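Local structure of tRNA-splicing ligase RtcB (Thermus thermophilus, 2EPG) at residues G104-C109 with T247-L252; K128-A133 with E317-V322; Y221-Y226 with V476-P481; M30-V35 with N59-P64; G96-G101 with D292-M297. The protein probably joins RNA ends, ligating a 2',3'-cyclic phosphate or 3'-phosphate end to a 5'-hydroxyl end with GTP and manganese. All coordinates share one frame; numbering follows the deposited sequence.

Interaction 1: G104-C109 with T247-L252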
# COMPACT_ATOMS: atom_id res chain seq x y z
N GLY A 104 -1.20 10.21 3.90
CA GLY A 104 0.24 10.16 4.08
C GLY A 104 0.90 10.85 2.91
O GLY A 104 0.32 10.99 1.82
N PHE A 105 2.14 11.29 3.10
CA PHE A 105 2.82 11.99 2.03
C PHE A 105 3.12 11.16 0.80
O PHE A 105 2.90 11.64 -0.31
CB PHE A 105 4.07 12.70 2.58
CG PHE A 105 3.74 14.04 3.21
CD1 PHE A 105 3.09 14.10 4.45
CD2 PHE A 105 3.92 15.22 2.49
CE1 PHE A 105 2.63 15.33 4.96
CE2 PHE A 105 3.46 16.45 2.99
CZ PHE A 105 2.81 16.50 4.22
N ASP A 106 3.57 9.92 0.96
CA ASP A 106 3.83 9.14 -0.23
C ASP A 106 2.55 8.45 -0.72
O ASP A 106 2.28 7.30 -0.40
CB ASP A 106 4.93 8.11 0.01
CG ASP A 106 5.42 7.48 -1.30
OD1 ASP A 106 6.44 6.75 -1.28
OD2 ASP A 106 4.78 7.71 -2.35
N ILE A 107 1.76 9.19 -1.49
CA ILE A 107 0.50 8.71 -2.03
C ILE A 107 0.71 7.47 -2.87
O ILE A 107 1.53 7.45 -3.80
CB ILE A 107 -0.20 9.80 -2.85
CG1 ILE A 107 -0.50 10.99 -1.93
CG2 ILE A 107 -1.51 9.25 -3.49
CD1 ILE A 107 -1.03 12.24 -2.63
N ASN A 108 -0.06 6.45 -2.53
CA ASN A 108 -0.00 5.15 -3.18
C ASN A 108 1.36 4.51 -3.14
O ASN A 108 1.76 3.84 -4.08
CB ASN A 108 -0.50 5.17 -4.62
CG ASN A 108 -0.70 3.74 -5.20
OD1 ASN A 108 -0.55 2.74 -4.47
ND2 ASN A 108 -1.03 3.65 -6.48
N CYS A 109 2.09 4.76 -2.05
CA CYS A 109 3.35 4.06 -1.85
C CYS A 109 2.69 2.68 -1.74
O CYS A 109 1.67 2.54 -1.05
CB CYS A 109 3.98 4.42 -0.50
SG CYS A 109 5.32 3.30 0.05
N THR A 247 7.47 0.70 -3.72
CA THR A 247 7.71 2.09 -4.07
C THR A 247 6.38 2.81 -4.32
O THR A 247 5.31 2.17 -4.39
CB THR A 247 8.63 2.21 -5.31
OG1 THR A 247 8.95 3.59 -5.51
CG2 THR A 247 7.94 1.66 -6.56
N GLY A 248 6.44 4.13 -4.46
CA GLY A 248 5.23 4.91 -4.65
C GLY A 248 5.21 5.97 -5.74
O GLY A 248 5.70 5.75 -6.85
N SER A 249 4.61 7.12 -5.42
CA SER A 249 4.48 8.22 -6.38
C SER A 249 5.72 9.12 -6.40
O SER A 249 5.74 10.15 -7.07
CB SER A 249 3.21 9.03 -6.11
OG SER A 249 3.11 9.43 -4.75
N ARG A 250 6.74 8.71 -5.66
CA ARG A 250 7.99 9.44 -5.60
C ARG A 250 7.83 10.91 -5.18
O ARG A 250 7.12 11.22 -4.23
CB ARG A 250 8.66 9.31 -6.96
CG ARG A 250 8.80 7.86 -7.39
CD ARG A 250 9.97 7.13 -6.70
NE ARG A 250 11.25 7.41 -7.34
CZ ARG A 250 12.13 8.32 -6.92
NH1 ARG A 250 13.26 8.51 -7.59
NH2 ARG A 250 11.90 9.00 -5.80
N GLY A 251 8.48 11.84 -5.88
CA GLY A 251 8.34 13.23 -5.47
C GLY A 251 7.00 13.88 -5.77
O GLY A 251 6.59 14.83 -5.10
N LEU A 252 6.31 13.36 -6.78
CA LEU A 252 5.03 13.89 -7.20
C LEU A 252 3.96 13.78 -6.10
O LEU A 252 3.27 14.76 -5.78
CB LEU A 252 4.61 13.16 -8.47
CG LEU A 252 3.56 13.73 -9.41
CD1 LEU A 252 3.78 13.17 -10.80
CD2 LEU A 252 2.18 13.39 -8.89
O HOH W 1 7.59 6.54 -3.68
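The carboxylate of Asp106 lies over the backbone of Gly248 and Ser249, and its two oxygens have separate tasks. Its CG is anti to the backbone N (chi1 -168°), which carries the group across to 247-252. OD2 takes the amide of Ser249 on its syn lone pair, with OD2 3.1 Å from Ser249 N and the bond moderately bent (143°). OD1 accepts a hydrogen bond from a water, 2.7 Å from the water O. That water also accepts from Arg250 N and, weakly, from Gly248 N, so it ties the carboxylate to the turn ahead of helix 250-265. A single acid thus gathers three consecutive amides, two of them through water. Those N-H groups probably stabilise the charged form of Asp106.

Ser249 reaches back. Its OG sits in the crowded position between backbone N and carbonyl carbon (chi1 51°) and donates to Ile107 O at 2.7 Å, in the carbonyl plane and on a lone pair. The amide N of Ser249 adds a weak bond to the same oxygen.

Within 104-109, Asp106 to Cys109 form a type II beta turn, just before strand 110-119. This is the predicted manganese region of the RtcB fold: Asp106 is a predicted ligand of the first manganese, and its side chain touches His215, another predicted ligand of that ion.

Packing is tight where the backbones cross. Gly248, with no side chain, lets Cys109 CA come to 3.5 Å from its CA and Asp106 OD2 to 3.7 Å from the same atom. Arg308, from helix 288-321, bonds both Asn108 O and Thr247 O and bridges the two segments.

Interaction 2: K128-A133 with E317-V322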
# COMPACT_ATOMS: atom_id res chain seq x y z
N LYS A 128 24.15 -13.86 -8.99
CA LYS A 128 25.01 -12.71 -9.19
C LYS A 128 24.64 -11.99 -10.49
O LYS A 128 24.43 -10.79 -10.49
CB LYS A 128 26.47 -13.16 -9.22
CG LYS A 128 27.49 -12.05 -9.05
CD LYS A 128 27.87 -11.41 -10.39
CE LYS A 128 29.09 -10.50 -10.23
NZ LYS A 128 30.19 -11.26 -9.56
N GLU A 129 24.54 -12.74 -11.58
CA GLU A 129 24.17 -12.15 -12.87
C GLU A 129 22.87 -11.34 -12.77
O GLU A 129 22.78 -10.23 -13.29
CB GLU A 129 23.99 -13.23 -13.94
CG GLU A 129 25.23 -14.04 -14.29
CD GLU A 129 25.74 -14.86 -13.13
OE1 GLU A 129 24.90 -15.45 -12.40
OE2 GLU A 129 26.97 -14.94 -12.95
N LEU A 130 21.87 -11.90 -12.09
CA LEU A 130 20.58 -11.24 -11.95
C LEU A 130 20.68 -9.97 -11.11
O LEU A 130 20.17 -8.93 -11.50
CB LEU A 130 19.57 -12.21 -11.32
CG LEU A 130 18.13 -11.71 -11.12
CD1 LEU A 130 17.54 -11.26 -12.45
CD2 LEU A 130 17.29 -12.83 -10.49
N ALA A 131 21.37 -10.05 -9.98
CA ALA A 131 21.53 -8.89 -9.13
C ALA A 131 22.11 -7.74 -9.97
O ALA A 131 21.58 -6.63 -9.98
CB ALA A 131 22.45 -9.22 -7.95
N ASP A 132 23.19 -8.03 -10.69
CA ASP A 132 23.84 -7.03 -11.54
C ASP A 132 22.91 -6.51 -12.63
O ASP A 132 22.91 -5.32 -12.94
CB ASP A 132 25.09 -7.62 -12.21
CG ASP A 132 26.16 -8.00 -11.21
OD1 ASP A 132 27.02 -8.82 -11.57
OD2 ASP A 132 26.15 -7.47 -10.08
N ALA A 133 22.13 -7.41 -13.23
CA ALA A 133 21.21 -6.99 -14.28
C ALA A 133 20.10 -6.11 -13.70
O ALA A 133 19.68 -5.14 -14.33
CB ALA A 133 20.63 -8.21 -14.99
N GLU A 317 12.95 -7.71 -18.00
CA GLU A 317 14.11 -7.53 -18.88
C GLU A 317 15.39 -8.01 -18.22
O GLU A 317 16.29 -8.53 -18.89
CB GLU A 317 14.27 -6.06 -19.28
CG GLU A 317 13.09 -5.50 -20.07
CD GLU A 317 13.33 -4.06 -20.54
OE1 GLU A 317 13.98 -3.29 -19.79
OE2 GLU A 317 12.84 -3.71 -21.64
N ALA A 318 15.49 -7.86 -16.91
CA ALA A 318 16.67 -8.32 -16.22
C ALA A 318 16.75 -9.85 -16.19
O ALA A 318 17.82 -10.41 -16.38
CB ALA A 318 16.70 -7.76 -14.80
N PHE A 319 15.62 -10.52 -15.98
CA PHE A 319 15.66 -11.99 -15.94
C PHE A 319 16.08 -12.52 -17.31
O PHE A 319 16.94 -13.39 -17.41
CB PHE A 319 14.29 -12.57 -15.56
CG PHE A 319 14.06 -12.66 -14.07
CD1 PHE A 319 13.97 -13.90 -13.44
CD2 PHE A 319 13.91 -11.51 -13.30
CE1 PHE A 319 13.74 -13.99 -12.05
CE2 PHE A 319 13.68 -11.59 -11.92
CZ PHE A 319 13.60 -12.84 -11.29
N GLU A 320 15.49 -11.95 -18.35
CA GLU A 320 15.80 -12.36 -19.71
C GLU A 320 17.27 -12.07 -20.08
O GLU A 320 17.92 -12.87 -20.74
CB GLU A 320 14.85 -11.66 -20.67
CG GLU A 320 13.45 -12.20 -20.60
CD GLU A 320 12.40 -11.22 -21.07
OE1 GLU A 320 12.78 -10.24 -21.74
OE2 GLU A 320 11.20 -11.44 -20.78
N LYS A 321 17.79 -10.93 -19.65
CA LYS A 321 19.16 -10.55 -19.94
C LYS A 321 20.15 -11.60 -19.41
O LYS A 321 21.19 -11.83 -20.02
CB LYS A 321 19.46 -9.18 -19.31
CG LYS A 321 20.62 -8.41 -19.92
CD LYS A 321 21.95 -9.00 -19.51
CE LYS A 321 23.12 -8.23 -20.11
NZ LYS A 321 24.43 -8.87 -19.76
N VAL A 322 19.81 -12.25 -18.30
CA VAL A 322 20.71 -13.26 -17.74
C VAL A 322 20.40 -14.69 -18.18
O VAL A 322 20.94 -15.64 -17.61
CB VAL A 322 20.73 -13.22 -16.21
CG1 VAL A 322 21.27 -11.87 -15.73
CG2 VAL A 322 19.34 -13.48 -15.66
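Val322 is one of two bumps in this contact. It lies just past the end of helix 288-321, where the chain leaves helical angles, and its side chain is directed at helix 127-137. CG1 is anti to the carbonyl carbon (chi1 -63°) and drops into a hollow floored by the backbone of Glu129. There CG1 lies 3.3 Å from Glu129 O. The walls of the hollow are Glu129 CB, 3.5 Å from Val322 CG1, and the methyl of Ala133, one helical turn on. Beyond CB the Glu129 chain bends at chi2 and leads its carboxylate away.

The opposite bump is Leu130. Its CG is anti to the backbone N (chi1 -179°), which swings the fork toward Phe319. CD1 settles over one face of the Phe319 ring, 4.0 Å from the ring centroid, in a CH-pi contact offset toward the rim. CD2 reaches the far end of the same ring, 3.8 Å from Phe319 CZ. Both branches of the leucine therefore rest on the aromatic group.

Beside these bumps the surfaces are shallow. Ala133 CB meets Ala318 CB at 4.0 Å, and such small side chains let the CA atoms of the two residues come within 5.1 Å. The short helix axes approach to 8.7 Å and run at 138° to each other, nearer antiparallel than parallel.

Leu123 of helix 120-123 touches both Leu130 and Phe319. Ile483 of strand 474-486 packs against Leu130. The arrangement is apolar helix-helix packing at close range through alanines, joining the end of the long helix 288-321 to helix 127-137 in this alpha-beta fold.

Interaction 3: Y221-Y226 with V476-P481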
# COMPACT_ATOMS: atom_id res chain seq x y z
N TYR A 221 12.04 -16.14 -2.43
CA TYR A 221 11.50 -17.46 -2.72
C TYR A 221 10.47 -17.74 -1.63
O TYR A 221 10.58 -17.24 -0.51
CB TYR A 221 12.59 -18.54 -2.78
CG TYR A 221 13.32 -18.84 -1.48
CD1 TYR A 221 14.48 -18.14 -1.13
CD2 TYR A 221 12.87 -19.85 -0.63
CE1 TYR A 221 15.17 -18.43 0.04
CE2 TYR A 221 13.55 -20.15 0.54
CZ TYR A 221 14.70 -19.44 0.87
OH TYR A 221 15.36 -19.75 2.03
N VAL A 222 9.44 -18.50 -1.97
CA VAL A 222 8.40 -18.84 -1.01
C VAL A 222 9.02 -19.91 -0.10
O VAL A 222 9.43 -20.96 -0.59
CB VAL A 222 7.17 -19.42 -1.75
CG1 VAL A 222 6.12 -19.84 -0.75
CG2 VAL A 222 6.61 -18.39 -2.72
N ASP A 223 9.14 -19.65 1.20
CA ASP A 223 9.72 -20.67 2.06
C ASP A 223 8.69 -21.39 2.93
O ASP A 223 9.02 -22.37 3.60
CB ASP A 223 10.88 -20.11 2.91
CG ASP A 223 10.41 -19.49 4.21
OD1 ASP A 223 11.26 -19.32 5.11
OD2 ASP A 223 9.22 -19.16 4.34
N GLU A 224 7.45 -20.92 2.91
CA GLU A 224 6.41 -21.56 3.69
C GLU A 224 5.03 -21.28 3.11
O GLU A 224 4.74 -20.16 2.67
CB GLU A 224 6.49 -21.07 5.14
CG GLU A 224 5.95 -22.05 6.17
CD GLU A 224 6.67 -21.96 7.51
OE1 GLU A 224 6.44 -20.97 8.25
OE2 GLU A 224 7.47 -22.88 7.81
N VAL A 225 4.18 -22.30 3.09
CA VAL A 225 2.82 -22.15 2.60
C VAL A 225 1.87 -22.53 3.74
O VAL A 225 1.96 -23.63 4.28
CB VAL A 225 2.56 -23.06 1.38
CG1 VAL A 225 1.08 -23.06 1.04
CG2 VAL A 225 3.38 -22.55 0.18
N TYR A 226 0.98 -21.61 4.09
CA TYR A 226 0.03 -21.81 5.18
C TYR A 226 -1.37 -22.22 4.77
O TYR A 226 -2.05 -22.95 5.48
CB TYR A 226 -0.06 -20.55 6.04
CG TYR A 226 1.27 -20.04 6.50
CD1 TYR A 226 1.82 -18.88 5.95
CD2 TYR A 226 2.00 -20.73 7.46
CE1 TYR A 226 3.07 -18.42 6.35
CE2 TYR A 226 3.25 -20.28 7.87
CZ TYR A 226 3.78 -19.13 7.30
OH TYR A 226 5.02 -18.68 7.69
N VAL A 476 -1.29 -16.86 3.99
CA VAL A 476 -1.20 -17.71 2.82
C VAL A 476 0.22 -18.20 2.62
O VAL A 476 0.44 -19.40 2.46
CB VAL A 476 -1.66 -16.98 1.55
CG1 VAL A 476 -1.53 -17.91 0.35
CG2 VAL A 476 -3.10 -16.49 1.74
N ALA A 477 1.19 -17.29 2.63
CA ALA A 477 2.58 -17.71 2.46
C ALA A 477 3.58 -16.73 3.02
O ALA A 477 3.23 -15.60 3.36
CB ALA A 477 2.88 -17.95 0.96
N ARG A 478 4.82 -17.19 3.14
CA ARG A 478 5.91 -16.36 3.64
C ARG A 478 6.99 -16.39 2.59
O ARG A 478 7.24 -17.43 1.98
CB ARG A 478 6.47 -16.88 4.97
CG ARG A 478 7.52 -15.94 5.54
CD ARG A 478 7.99 -16.37 6.92
NE ARG A 478 8.77 -17.59 6.89
CZ ARG A 478 9.05 -18.32 7.96
NH1 ARG A 478 9.78 -19.42 7.86
NH2 ARG A 478 8.59 -17.94 9.15
N LEU A 479 7.63 -15.24 2.40
CA LEU A 479 8.67 -15.05 1.40
C LEU A 479 10.00 -14.64 2.05
O LEU A 479 10.04 -13.74 2.89
CB LEU A 479 8.23 -13.93 0.44
CG LEU A 479 7.12 -14.09 -0.61
CD1 LEU A 479 6.30 -15.33 -0.38
CD2 LEU A 479 6.26 -12.83 -0.63
N ARG A 480 11.09 -15.28 1.63
CA ARG A 480 12.41 -14.96 2.15
C ARG A 480 13.23 -14.30 1.03
O ARG A 480 13.27 -14.79 -0.09
CB ARG A 480 13.08 -16.24 2.66
CG ARG A 480 14.40 -16.00 3.37
CD ARG A 480 14.80 -17.19 4.24
NE ARG A 480 15.97 -16.84 5.03
CZ ARG A 480 17.19 -16.65 4.52
NH1 ARG A 480 18.20 -16.32 5.32
NH2 ARG A 480 17.40 -16.81 3.22
N PRO A 481 13.89 -13.18 1.33
CA PRO A 481 14.70 -12.47 0.33
C PRO A 481 16.03 -13.12 -0.01
O PRO A 481 16.66 -13.74 0.84
CB PRO A 481 14.89 -11.09 0.96
CG PRO A 481 14.97 -11.41 2.41
CD PRO A 481 13.89 -12.45 2.62
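Arg478 grips Asp223 side-on with two nitrogens, one to each carboxylate oxygen. NE donates to OD2 of Asp223 at 3.0 Å, on the syn lone pair. NH1 donates to OD1 of Asp223 at 3.1 Å, meeting that oxygen from above the carboxylate plane. Both oxygens lie near the guanidinium plane, but the two flat groups are twisted 53° apart. Glu224 OE1 stands over one face of the guanidinium, 3.7 Å from Arg478 NH1. No N-H points at it, so this long salt bridge rests on charge alone.

Tyr226 fixes that glutamate. Its OH donates to Glu224 OE1 at 2.8 Å on the anti lone pair. The Tyr226 ring stands almost perpendicular to the guanidinium plane.

Strands 216-225 and 474-486 are antiparallel neighbours, and their register shifts by one between Val222 and Glu224, a beta bulge. Asp223 is the extra residue. Its N still bonds Arg478 O, while its CG sits in the crowded position between backbone N and carbonyl carbon (chi1 87°), bringing the carboxylate to the arginine. Glu224 and Arg478 then form a hydrogen-bonded pair, as do Tyr221 and Arg480 before the bulge.

Arg480 CB lies over one face of the Tyr221 ring, 4.2 Å from its centroid, a CH-pi contact. The two side chains run side by side, and Tyr221 OH is 3.4 Å from Arg480 CD. On the other face of the sheet Val222 CG2 packs 3.9 Å from Leu479 CD1, and Val222 CG1 meets the methyl of Ala477. Further out, Tyr390 makes a cation-pi contact with Arg478, and Leu479 touches Ser391, predicted to bind GMP.

Interaction 4: M30-V35 with N59-P64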
# COMPACT_ATOMS: atom_id res chain seq x y z
N MSE A 30 -14.90 12.99 20.47
CA MSE A 30 -15.08 11.88 19.55
C MSE A 30 -16.52 11.79 19.09
O MSE A 30 -17.45 11.85 19.90
CB MSE A 30 -14.65 10.58 20.21
CG MSE A 30 -13.17 10.50 20.45
SE MSE A 30 -12.70 8.98 21.51
CE MSE A 30 -12.92 7.59 20.16
N ARG A 31 -16.71 11.66 17.79
CA ARG A 31 -18.04 11.56 17.21
C ARG A 31 -18.49 10.10 17.15
O ARG A 31 -19.69 9.82 17.11
CB ARG A 31 -18.05 12.16 15.81
CG ARG A 31 -17.77 13.67 15.80
CD ARG A 31 -17.62 14.20 14.39
NE ARG A 31 -17.30 15.62 14.36
CZ ARG A 31 -18.19 16.59 14.12
NH1 ARG A 31 -17.81 17.85 14.11
NH2 ARG A 31 -19.46 16.28 13.89
N VAL A 32 -17.52 9.19 17.15
CA VAL A 32 -17.79 7.76 17.08
C VAL A 32 -16.75 7.03 17.91
O VAL A 32 -15.79 7.64 18.39
CB VAL A 32 -17.68 7.23 15.62
CG1 VAL A 32 -18.70 7.89 14.71
CG2 VAL A 32 -16.26 7.51 15.09
N ASP A 33 -16.98 5.74 18.09
CA ASP A 33 -16.04 4.88 18.80
C ASP A 33 -14.84 4.68 17.87
O ASP A 33 -14.92 4.91 16.66
CB ASP A 33 -16.63 3.47 19.02
CG ASP A 33 -17.76 3.44 20.03
OD1 ASP A 33 -17.91 4.39 20.82
OD2 ASP A 33 -18.50 2.42 20.04
N ALA A 34 -13.73 4.23 18.44
CA ALA A 34 -12.56 3.88 17.66
C ALA A 34 -12.35 2.39 17.99
O ALA A 34 -12.72 1.93 19.07
CB ALA A 34 -11.36 4.69 18.10
N VAL A 35 -11.79 1.64 17.05
CA VAL A 35 -11.51 0.23 17.30
C VAL A 35 -10.12 -0.06 16.77
O VAL A 35 -9.77 0.39 15.68
CB VAL A 35 -12.54 -0.69 16.58
CG1 VAL A 35 -11.99 -2.11 16.50
CG2 VAL A 35 -13.87 -0.68 17.32
N ASN A 59 -8.23 11.37 17.93
CA ASN A 59 -8.38 12.68 17.27
C ASN A 59 -9.09 12.49 15.93
O ASN A 59 -9.94 13.29 15.54
CB ASN A 59 -7.01 13.31 17.04
CG ASN A 59 -6.27 13.65 18.34
OD1 ASN A 59 -5.06 13.83 18.33
ND2 ASN A 59 -7.00 13.74 19.43
N VAL A 60 -8.72 11.44 15.22
CA VAL A 60 -9.32 11.13 13.92
C VAL A 60 -10.84 11.05 14.11
O VAL A 60 -11.60 11.59 13.31
CB VAL A 60 -8.78 9.79 13.38
CG1 VAL A 60 -9.57 9.37 12.12
CG2 VAL A 60 -7.29 9.93 13.05
N ALA A 61 -11.26 10.40 15.19
CA ALA A 61 -12.68 10.22 15.50
C ALA A 61 -13.44 11.52 15.78
O ALA A 61 -14.66 11.49 15.92
CB ALA A 61 -12.82 9.27 16.70
N THR A 62 -12.73 12.65 15.88
CA THR A 62 -13.39 13.94 16.12
C THR A 62 -13.79 14.61 14.80
O THR A 62 -14.53 15.59 14.80
CB THR A 62 -12.47 14.94 16.85
OG1 THR A 62 -11.36 15.27 16.00
CG2 THR A 62 -11.94 14.36 18.16
N LEU A 63 -13.30 14.09 13.67
CA LEU A 63 -13.59 14.68 12.36
C LEU A 63 -15.02 14.49 11.85
O LEU A 63 -15.63 13.44 12.04
CB LEU A 63 -12.57 14.18 11.34
CG LEU A 63 -11.16 14.64 11.72
CD1 LEU A 63 -10.12 14.03 10.79
CD2 LEU A 63 -11.10 16.16 11.64
N PRO A 64 -15.58 15.52 11.18
CA PRO A 64 -16.95 15.53 10.63
C PRO A 64 -17.26 14.42 9.63
O PRO A 64 -16.45 14.12 8.76
CB PRO A 64 -17.06 16.91 9.97
CG PRO A 64 -16.00 17.72 10.65
CD PRO A 64 -14.87 16.74 10.78
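Arg31 starts with CG anti to the carbonyl carbon (chi1 -65°) and then runs extended from CG to NE, so the side chain lies along the turn at the end of helix 52-60. This course brings NE to Thr62 O at 2.8 Å. The oxygen lies in the guanidinium plane, but the donor stands well above the carbonyl plane of Thr62. The backbone of the same residue makes the second bond: Arg31 N donates to Ala61 O at 2.8 Å in a nearly straight bond (171°). Arg31 thus holds two successive carbonyls, one with its main chain and one with its side chain. Past NE, Pro64 CA sits over one face of the guanidinium, and Pro64 CG is 3.9 Å from Arg31 NH1.

The methyl of Ala61 is directed at the side chains of Met30 and Val32. The selenomethionine Met30 bends at chi3 (75°) and folds CE back to 3.8 Å from Ala61 CB. Val32 CG2 adds a looser contact.

The turn is braced from within. Val60 to Leu63 form a type I beta turn, and Asn59 O accepts from both Thr62 N and Thr62 OG1, the latter very short at 2.5 Å.

Away from the annotated sites, the contact joins the end of helix 52-60 to the chain entering strand 34-37. Met30 also touches Ile24 of strand 21-24 and Met58 of the helix, while Leu63 leans on Phe90 of strand 86-90.

Interaction 5: G96-G101 with D292-M297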
# COMPACT_ATOMS: atom_id res chain seq x y z
N GLY A 96 -18.90 14.62 5.29
CA GLY A 96 -17.58 14.05 5.52
C GLY A 96 -16.43 14.86 4.94
O GLY A 96 -16.61 15.64 4.00
N VAL A 97 -15.24 14.67 5.49
CA VAL A 97 -14.07 15.39 5.04
C VAL A 97 -13.01 14.48 4.45
O VAL A 97 -13.09 13.25 4.58
CB VAL A 97 -13.43 16.18 6.21
CG1 VAL A 97 -14.36 17.28 6.68
CG2 VAL A 97 -13.09 15.22 7.37
N VAL A 98 -12.04 15.07 3.78
CA VAL A 98 -10.91 14.33 3.22
C VAL A 98 -9.67 15.00 3.79
O VAL A 98 -9.57 16.24 3.79
CB VAL A 98 -10.86 14.36 1.65
CG1 VAL A 98 -10.88 15.80 1.13
CG2 VAL A 98 -9.56 13.67 1.17
N SER A 99 -8.74 14.20 4.29
CA SER A 99 -7.52 14.75 4.88
C SER A 99 -6.22 14.18 4.33
O SER A 99 -5.97 12.98 4.42
CB SER A 99 -7.52 14.52 6.38
OG SER A 99 -6.26 14.89 6.90
N PRO A 100 -5.37 15.05 3.75
CA PRO A 100 -4.09 14.59 3.19
C PRO A 100 -3.28 13.81 4.23
O PRO A 100 -2.58 12.85 3.91
CB PRO A 100 -3.40 15.89 2.78
CG PRO A 100 -4.54 16.79 2.45
CD PRO A 100 -5.54 16.50 3.55
N GLY A 101 -3.39 14.23 5.49
CA GLY A 101 -2.67 13.55 6.54
C GLY A 101 -3.21 12.15 6.77
O GLY A 101 -2.54 11.31 7.38
N ASP A 292 -10.54 19.01 -5.36
CA ASP A 292 -9.28 19.18 -6.07
C ASP A 292 -8.20 18.23 -5.56
O ASP A 292 -7.49 17.61 -6.35
CB ASP A 292 -8.78 20.61 -5.97
CG ASP A 292 -9.55 21.57 -6.88
OD1 ASP A 292 -9.27 22.78 -6.81
OD2 ASP A 292 -10.42 21.13 -7.65
N TYR A 293 -8.08 18.12 -4.24
CA TYR A 293 -7.08 17.23 -3.65
C TYR A 293 -7.35 15.79 -4.06
O TYR A 293 -6.42 15.05 -4.40
CB TYR A 293 -7.09 17.32 -2.12
CG TYR A 293 -6.29 16.19 -1.47
CD1 TYR A 293 -4.90 16.11 -1.63
CD2 TYR A 293 -6.93 15.17 -0.75
CE1 TYR A 293 -4.17 15.05 -1.12
CE2 TYR A 293 -6.20 14.09 -0.23
CZ TYR A 293 -4.82 14.04 -0.42
OH TYR A 293 -4.08 12.96 0.07
N LEU A 294 -8.62 15.40 -4.04
CA LEU A 294 -8.98 14.04 -4.40
C LEU A 294 -8.58 13.76 -5.84
O LEU A 294 -8.07 12.69 -6.14
CB LEU A 294 -10.48 13.80 -4.19
CG LEU A 294 -10.87 13.50 -2.73
CD1 LEU A 294 -12.39 13.56 -2.56
CD2 LEU A 294 -10.35 12.12 -2.33
N GLN A 295 -8.79 14.75 -6.72
CA GLN A 295 -8.42 14.57 -8.12
C GLN A 295 -6.92 14.51 -8.31
O GLN A 295 -6.43 13.75 -9.14
CB GLN A 295 -9.01 15.69 -8.97
CG GLN A 295 -10.49 15.56 -9.19
CD GLN A 295 -11.10 16.86 -9.70
OE1 GLN A 295 -10.51 17.56 -10.52
NE2 GLN A 295 -12.28 17.18 -9.21
N ALA A 296 -6.18 15.32 -7.56
CA ALA A 296 -4.72 15.35 -7.65
C ALA A 296 -4.10 14.11 -6.97
O ALA A 296 -3.07 13.58 -7.40
CB ALA A 296 -4.20 16.63 -6.97
N MSE A 297 -4.75 13.66 -5.90
CA MSE A 297 -4.28 12.48 -5.18
C MSE A 297 -4.44 11.26 -6.09
O MSE A 297 -3.57 10.41 -6.17
CB MSE A 297 -5.09 12.30 -3.90
CG MSE A 297 -4.63 11.18 -3.01
SE MSE A 297 -6.16 10.05 -2.58
CE MSE A 297 -6.90 11.08 -1.15
O HOH W 2 -1.63 13.10 0.80
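The ring of Tyr293 stands between Pro100 on one face and its own helix on the other. CG of the tyrosine is anti to the backbone N (chi1 167°), which sends the ring from helix 288-321 toward 96-101. Pro100 CG sits over the ring centre, 3.9 Å from the centroid and only 8° off the normal, a well-centred CH-pi contact. On the opposite face lies Met297 CB, one helical turn along, offset toward the rim. The ring is therefore sandwiched, and its tilt is restricted from both sides.

Val98 comes from a third direction. Its CG2, anti to the backbone N, approaches the ring edge in the plane and lies 3.6 Å from Tyr293 CD2. The same methyl touches Leu294 CD2 at 3.9 Å and, more loosely, the CE of Met297, a selenomethionine. One branch of a valine thus fills the corner between three side chains of the helix. Leu294 has CG anti to the carbonyl carbon (chi1 -81°), and its CD2 meets the valine methyl.

The local element is a short two-stranded antiparallel sheet, 97-98 with 283-284, set against the long helix 288-321. Strand 350-357 adds Leu353, which touches both Val98 and Leu294. From helix 250-265, Val261 and Phe264 touch Pro100, and the ring of Tyr260 meets that of Tyr293.

The phenol oxygen is buried but has a polar partner. Tyr293 OH is 2.6 Å from a water O. That water donates to Pro100 O at 3.3 Å, linking helix and loop by a single bridge. Beside it, Tyr293 OH lies 3.5 Å from Pro100 CA.

Interactions 1 and 5 are neighbours, with centres about 14 Å apart. Ile107 CG2 packs 3.6 Å from Met297 O, so the turn of interaction 1 that carries the predicted manganese ligand Asp106 rests on the helix used in interaction 5. Interaction 4 touches interaction 5 but not interaction 1; Leu63 CB lies 4.1 Å from Val97 CG2. Helix 288-321 also serves interaction 2, whose centre is about 40 Å from that of interaction 5. Interaction 3 lies near the predicted GMP site: the Leu479 side chain is about 4 Å from that of Ser391. Interactions 1 and 3 do not touch, their nearest atoms being about 14 Å apart.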